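Local atomic coordinates of VgrG protein (Vibrio cholerae, PDB entry 4DTF), a protein that carries an actin cross-linking domain that binds an ATP analogue and magnesium, and probably uses ATP to join actin monomers covalently in host cells. Residues 26-31 / 172-177; 89-94 / 109-114. All coordinates share one frame; numbering follows the deposited sequence.

Interaction 1: 26-31 / 172-177; sequences GIENEL and GQQATV. With MG (magnesium ion), chain D; ANP (phosphoaminophosphonic acid-adenylate ester), chain B.
Glu28 and Gln174 face each other as a hydrogen-bonded antiparallel pair, and their side chains rise on the same face of the sheet as the nucleotide analogue. The carboxylate and amide planes stand 77° apart. Gln174 bends at its second torsion, which brings OE1 to a magnesium ion 2.5 Å away. Glu28 OE1 lies 3.0 Å from the same ion, too far to be counted a metal bond, and accepts a 2.6 Å hydrogen bond from a water that also meets Thr176 OG1 and the ribose O3', joining both strands to the sugar. Thr176 CB and CG2 pack against the ribose ring oxygen O4'. Gly26, with no side chain, lets the sugar come close, CA to O2' 3.1 Å.

On the reverse face, Asn29 and Gln173 run alongside each other, and Gln173 NE2 gives Asn29 OD1 a nearly straight 2.6 Å bond from above the carbonyl plane. Gln173 NE2 also bonds to Pro364 O. Backbone bonds fix the register, ending with Glu30 N to Gly172 O at 2.8 Å. One face thus offers an amide oxygen to the metal and, through water, a carboxylate and a hydroxyl to the ribose; amides tie the other, consistent with a nucleotide site built on paired strands.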
# COMPACT_ATOMS: atom_id res chain seq x y z
N GLY A 26 -2.29 -8.44 -1.58
CA GLY A 26 -2.37 -8.12 -0.17
C GLY A 26 -3.57 -7.22 0.04
O GLY A 26 -4.04 -6.56 -0.90
N ILE A 27 -4.10 -7.21 1.26
CA ILE A 27 -5.27 -6.38 1.60
C ILE A 27 -5.03 -5.58 2.87
O ILE A 27 -4.23 -5.98 3.72
CB ILE A 27 -6.60 -7.19 1.67
CG1 ILE A 27 -6.60 -8.24 2.81
CG2 ILE A 27 -6.99 -7.80 0.31
CD1 ILE A 27 -7.96 -8.90 3.12
N GLU A 28 -5.73 -4.45 3.00
CA GLU A 28 -5.67 -3.58 4.17
C GLU A 28 -7.09 -3.33 4.60
O GLU A 28 -7.93 -3.03 3.74
CB GLU A 28 -4.98 -2.26 3.81
CG GLU A 28 -3.49 -2.40 3.59
CD GLU A 28 -2.86 -1.20 2.91
OE1 GLU A 28 -3.21 -0.91 1.74
OE2 GLU A 28 -2.02 -0.54 3.56
N ASN A 29 -7.40 -3.50 5.89
CA ASN A 29 -8.76 -3.31 6.37
C ASN A 29 -8.80 -2.58 7.70
O ASN A 29 -8.49 -3.16 8.75
CB ASN A 29 -9.52 -4.65 6.49
CG ASN A 29 -11.04 -4.49 6.49
OD1 ASN A 29 -11.76 -5.38 6.09
ND2 ASN A 29 -11.56 -3.33 6.84
N GLU A 30 -9.22 -1.31 7.65
CA GLU A 30 -9.35 -0.49 8.85
C GLU A 30 -10.68 -0.85 9.53
O GLU A 30 -11.72 -0.88 8.88
CB GLU A 30 -9.27 0.99 8.51
CG GLU A 30 -9.19 1.92 9.72
CD GLU A 30 -9.35 3.39 9.39
OE1 GLU A 30 -8.90 4.22 10.21
OE2 GLU A 30 -9.90 3.72 8.32
N LEU A 31 -10.62 -1.19 10.83
CA LEU A 31 -11.81 -1.59 11.58
C LEU A 31 -12.55 -0.39 12.13
O LEU A 31 -11.95 0.65 12.39
CB LEU A 31 -11.43 -2.54 12.73
CG LEU A 31 -10.69 -3.81 12.37
CD1 LEU A 31 -10.26 -4.53 13.59
CD2 LEU A 31 -11.49 -4.71 11.44
N GLY A 172 -13.01 1.49 4.43
CA GLY A 172 -11.82 1.17 5.22
C GLY A 172 -10.91 0.16 4.53
O GLY A 172 -9.92 -0.29 5.12
N GLN A 173 -11.22 -0.19 3.27
CA GLN A 173 -10.50 -1.23 2.54
C GLN A 173 -9.70 -0.84 1.31
O GLN A 173 -10.17 -0.09 0.46
CB GLN A 173 -11.47 -2.37 2.18
CG GLN A 173 -12.08 -3.07 3.41
CD GLN A 173 -13.14 -4.12 3.09
OE1 GLN A 173 -13.86 -4.05 2.09
NE2 GLN A 173 -13.31 -5.07 3.99
N GLN A 174 -8.51 -1.42 1.22
CA GLN A 174 -7.64 -1.34 0.04
C GLN A 174 -7.13 -2.71 -0.31
O GLN A 174 -7.14 -3.61 0.53
CB GLN A 174 -6.44 -0.40 0.25
CG GLN A 174 -6.78 1.06 0.11
CD GLN A 174 -6.96 1.67 1.46
OE1 GLN A 174 -6.03 1.75 2.26
NE2 GLN A 174 -8.18 2.09 1.75
N ALA A 175 -6.67 -2.87 -1.56
CA ALA A 175 -6.03 -4.08 -2.05
C ALA A 175 -4.75 -3.63 -2.75
O ALA A 175 -4.75 -2.57 -3.37
CB ALA A 175 -6.95 -4.80 -3.02
N THR A 176 -3.67 -4.42 -2.63
CA THR A 176 -2.37 -4.15 -3.28
C THR A 176 -2.04 -5.35 -4.14
O THR A 176 -2.04 -6.47 -3.66
CB THR A 176 -1.28 -3.78 -2.25
OG1 THR A 176 -1.66 -2.58 -1.58
CG2 THR A 176 0.09 -3.56 -2.89
N VAL A 177 -1.76 -5.10 -5.43
CA VAL A 177 -1.46 -6.16 -6.39
C VAL A 177 -0.00 -6.02 -6.82
O VAL A 177 0.42 -4.92 -7.18
CB VAL A 177 -2.45 -6.13 -7.61
CG1 VAL A 177 -1.97 -7.02 -8.76
CG2 VAL A 177 -3.86 -6.52 -7.18
MG MG D . -3.61 2.09 2.08
PG ANP B . 0.58 2.93 6.08
O1G ANP B . -0.85 2.77 6.51
O2G ANP B . 0.80 4.15 5.24
O3G ANP B . 1.50 3.03 7.26
PB ANP B . 1.98 0.54 5.52
O1B ANP B . 3.17 1.11 6.22
O2B ANP B . 1.31 -0.47 6.40
N3B ANP B . 1.01 1.64 5.22
PA ANP B . 2.56 -1.63 3.84
O1A ANP B . 3.84 -1.92 3.15
O2A ANP B . 2.49 -2.45 5.13
O3A ANP B . 2.47 -0.18 4.17
O5' ANP B . 1.31 -2.02 2.92
C5' ANP B . 1.55 -3.24 2.21
C4' ANP B . 0.32 -3.72 1.50
O4' ANP B . 0.79 -4.39 0.32
C3' ANP B . -0.47 -4.79 2.26
O3' ANP B . -1.81 -4.88 1.78
C2' ANP B . 0.33 -6.05 1.94
O2' ANP B . -0.39 -7.26 2.08
C1' ANP B . 0.64 -5.79 0.47
N9 ANP B . 1.84 -6.44 -0.05
C8 ANP B . 3.09 -6.48 0.51
N7 ANP B . 3.95 -7.19 -0.18
C5 ANP B . 3.23 -7.63 -1.27
C6 ANP B . 3.58 -8.39 -2.41
N6 ANP B . 4.80 -8.92 -2.60
N1 ANP B . 2.63 -8.60 -3.34
C2 ANP B . 1.41 -8.09 -3.14
N3 ANP B . 0.96 -7.37 -2.12
C4 ANP B . 1.93 -7.17 -1.21
O HOH W 1 -3.54 -3.02 0.30

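Interaction 2: 89-94 / 109-114; sequences VELVSY and QAMLWL. With ANP (phosphoaminophosphonic acid-adenylate ester), chain B; SO4 (sulfate ion), chain H.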
# COMPACT_ATOMS: atom_id res chain seq x y z
N VAL A 89 -7.47 0.70 14.32
CA VAL A 89 -6.80 -0.56 14.05
C VAL A 89 -6.97 -0.91 12.59
O VAL A 89 -8.08 -0.85 12.06
CB VAL A 89 -7.30 -1.69 15.00
CG1 VAL A 89 -6.78 -3.07 14.57
CG2 VAL A 89 -6.91 -1.40 16.44
N GLU A 90 -5.87 -1.30 11.94
CA GLU A 90 -5.92 -1.76 10.57
C GLU A 90 -5.33 -3.16 10.49
O GLU A 90 -4.21 -3.41 10.96
CB GLU A 90 -5.21 -0.78 9.64
CG GLU A 90 -5.31 -1.13 8.16
CD GLU A 90 -4.49 -0.23 7.26
OE1 GLU A 90 -3.35 0.09 7.64
OE2 GLU A 90 -4.98 0.13 6.17
N LEU A 91 -6.08 -4.07 9.88
CA LEU A 91 -5.61 -5.45 9.65
C LEU A 91 -4.96 -5.50 8.27
O LEU A 91 -5.58 -5.10 7.28
CB LEU A 91 -6.76 -6.45 9.75
CG LEU A 91 -7.64 -6.40 11.00
CD1 LEU A 91 -8.65 -7.54 10.97
CD2 LEU A 91 -6.80 -6.42 12.31
N VAL A 92 -3.67 -5.89 8.23
CA VAL A 92 -2.86 -5.87 7.01
C VAL A 92 -2.43 -7.29 6.67
O VAL A 92 -1.62 -7.87 7.38
CB VAL A 92 -1.65 -4.89 7.12
CG1 VAL A 92 -0.87 -4.82 5.81
CG2 VAL A 92 -2.12 -3.48 7.53
N SER A 93 -3.00 -7.86 5.60
CA SER A 93 -2.68 -9.24 5.26
C SER A 93 -1.24 -9.45 4.82
O SER A 93 -0.61 -8.52 4.30
CB SER A 93 -3.64 -9.79 4.21
OG SER A 93 -3.33 -9.35 2.90
N TYR A 94 -0.73 -10.67 5.02
CA TYR A 94 0.54 -11.11 4.47
C TYR A 94 0.14 -11.45 3.03
O TYR A 94 -0.91 -12.09 2.83
CB TYR A 94 1.06 -12.35 5.24
CG TYR A 94 1.72 -11.96 6.54
CD1 TYR A 94 0.96 -11.70 7.68
CD2 TYR A 94 3.10 -11.77 6.61
CE1 TYR A 94 1.56 -11.28 8.87
CE2 TYR A 94 3.71 -11.38 7.80
CZ TYR A 94 2.94 -11.12 8.92
OH TYR A 94 3.53 -10.69 10.09
N GLN A 109 -11.64 -15.12 6.39
CA GLN A 109 -12.25 -15.79 7.54
C GLN A 109 -11.55 -15.45 8.86
O GLN A 109 -12.22 -15.24 9.87
CB GLN A 109 -12.35 -17.32 7.31
CG GLN A 109 -13.41 -17.68 6.27
CD GLN A 109 -13.37 -19.13 5.85
OE1 GLN A 109 -12.61 -19.52 4.96
NE2 GLN A 109 -14.23 -19.94 6.44
N ALA A 110 -10.21 -15.37 8.84
CA ALA A 110 -9.41 -15.03 10.02
C ALA A 110 -9.68 -13.58 10.45
O ALA A 110 -9.73 -13.31 11.64
CB ALA A 110 -7.93 -15.25 9.74
N MET A 111 -9.88 -12.67 9.48
CA MET A 111 -10.23 -11.27 9.78
C MET A 111 -11.63 -11.16 10.38
O MET A 111 -11.83 -10.42 11.36
CB MET A 111 -10.10 -10.38 8.54
CG MET A 111 -8.67 -10.12 8.15
SD MET A 111 -8.54 -8.84 6.90
CE MET A 111 -6.73 -8.79 6.69
N LEU A 112 -12.61 -11.89 9.81
CA LEU A 112 -13.98 -11.92 10.34
C LEU A 112 -14.02 -12.55 11.73
O LEU A 112 -14.75 -12.07 12.59
CB LEU A 112 -14.96 -12.63 9.39
CG LEU A 112 -15.20 -11.93 8.04
CD1 LEU A 112 -15.86 -12.87 7.06
CD2 LEU A 112 -16.02 -10.62 8.21
N TRP A 113 -13.21 -13.59 11.96
CA TRP A 113 -13.15 -14.21 13.28
C TRP A 113 -12.59 -13.19 14.30
O TRP A 113 -13.16 -13.02 15.37
CB TRP A 113 -12.29 -15.51 13.29
CG TRP A 113 -11.89 -15.89 14.68
CD1 TRP A 113 -12.70 -16.43 15.64
CD2 TRP A 113 -10.66 -15.54 15.34
NE1 TRP A 113 -12.04 -16.47 16.85
CE2 TRP A 113 -10.79 -15.92 16.70
CE3 TRP A 113 -9.45 -14.97 14.91
CZ2 TRP A 113 -9.75 -15.77 17.62
CZ3 TRP A 113 -8.44 -14.79 15.83
CH2 TRP A 113 -8.58 -15.22 17.16
N LEU A 114 -11.47 -12.52 13.96
CA LEU A 114 -10.86 -11.54 14.86
C LEU A 114 -11.82 -10.38 15.22
O LEU A 114 -11.85 -9.95 16.38
CB LEU A 114 -9.50 -11.03 14.35
CG LEU A 114 -8.76 -10.09 15.31
CD1 LEU A 114 -8.33 -10.82 16.59
CD2 LEU A 114 -7.58 -9.43 14.64
PG ANP B . 0.58 2.93 6.08
O1G ANP B . -0.85 2.77 6.51
O2G ANP B . 0.80 4.15 5.24
O3G ANP B . 1.50 3.03 7.26
PB ANP B . 1.98 0.54 5.52
O1B ANP B . 3.17 1.11 6.22
O2B ANP B . 1.31 -0.47 6.40
N3B ANP B . 1.01 1.64 5.22
PA ANP B . 2.56 -1.63 3.84
O1A ANP B . 3.84 -1.92 3.15
O2A ANP B . 2.49 -2.45 5.13
O3A ANP B . 2.47 -0.18 4.17
O5' ANP B . 1.31 -2.02 2.92
C5' ANP B . 1.55 -3.24 2.21
C4' ANP B . 0.32 -3.72 1.50
O4' ANP B . 0.79 -4.39 0.32
C3' ANP B . -0.47 -4.79 2.26
O3' ANP B . -1.81 -4.88 1.78
C2' ANP B . 0.33 -6.05 1.94
O2' ANP B . -0.39 -7.26 2.08
C1' ANP B . 0.64 -5.79 0.47
N9 ANP B . 1.84 -6.44 -0.05
C8 ANP B . 3.09 -6.48 0.51
N7 ANP B . 3.95 -7.19 -0.18
C5 ANP B . 3.23 -7.63 -1.27
C6 ANP B . 3.58 -8.39 -2.41
N6 ANP B . 4.80 -8.92 -2.60
N1 ANP B . 2.63 -8.60 -3.34
C2 ANP B . 1.41 -8.09 -3.14
N3 ANP B . 0.96 -7.37 -2.12
C4 ANP B . 1.93 -7.17 -1.21
S SO4 H . -12.80 -17.06 20.40
O1 SO4 H . -13.66 -17.35 21.55
O2 SO4 H . -12.93 -15.64 20.04
O3 SO4 H . -11.42 -17.35 20.77
O4 SO4 H . -13.19 -17.89 19.25
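Leu91 and Met111 pass alongside one another, each pointing at the other's backbone, the leucine reaching from strand 85-97 to the helix while the methionine reaches from helix 101-124 to the strand. Leu91 CD1 comes to rest 3.8 Å from Met111 CG, near the root of the longer chain. Met111 is fully extended beyond CG, with chi3 at 180°, and this carries its methyl past the leucine branch to the strand backbone. There CE lies 3.9 Å from Leu91 CB and 4.1 Å from Ser93 CB, with the sulfur close behind.

The other leucine branch serves a different partner. Leu91 CD2 meets Leu114 CD2 at 3.9 Å, the two side chains set at a slant to one another. Leu114 lies one helical turn after Met111, so the two helix residues share the branches of a single leucine. Phe58 of strand 56-68 touches both of them, and Ile27 of strand 24-30 also packs on Met111.

The strand turns its polar groups to other tasks. Ser93 OG bonds to the backbone N of Ile27, Ser93 O accepts a 2.6 Å hydrogen bond from the ribose O2', and Val92 CG1 packs against the sugar at C3'. On the helix, Trp113 NE1 donates an almost straight bond to a sulfate, probably from the crystallisation liquor. Contact between strand and helix therefore rests on dispersion among buried aliphatic groups and a thioether, whereas the strand's backbone carbonyl at Ser93 takes one hydrogen bond from the nucleotide, which is also bonded to Ser24 OG.

Interactions 1 and 2 have centres about 10 Å apart and meet through neighbouring antiparallel strands, 24-30 and 85-97. Strand 24-30 pairs with 173-180 on one edge and with 85-97 on the other, where Asn29 N lies 2.8 Å from Leu91 O. Helix 101-124 packs on 85-97 through interaction 2. Along the chain interaction 2 is nested inside the long loop that interaction 1 closes, so residues distant in sequence are brought together round a local strand-helix unit. Both contacts touch the same ATP analogue, which sits across adjacent strands; the helix packs on the opposite face, the one bearing Leu91 and Ile27, and so covers the side turned away from the nucleotide site.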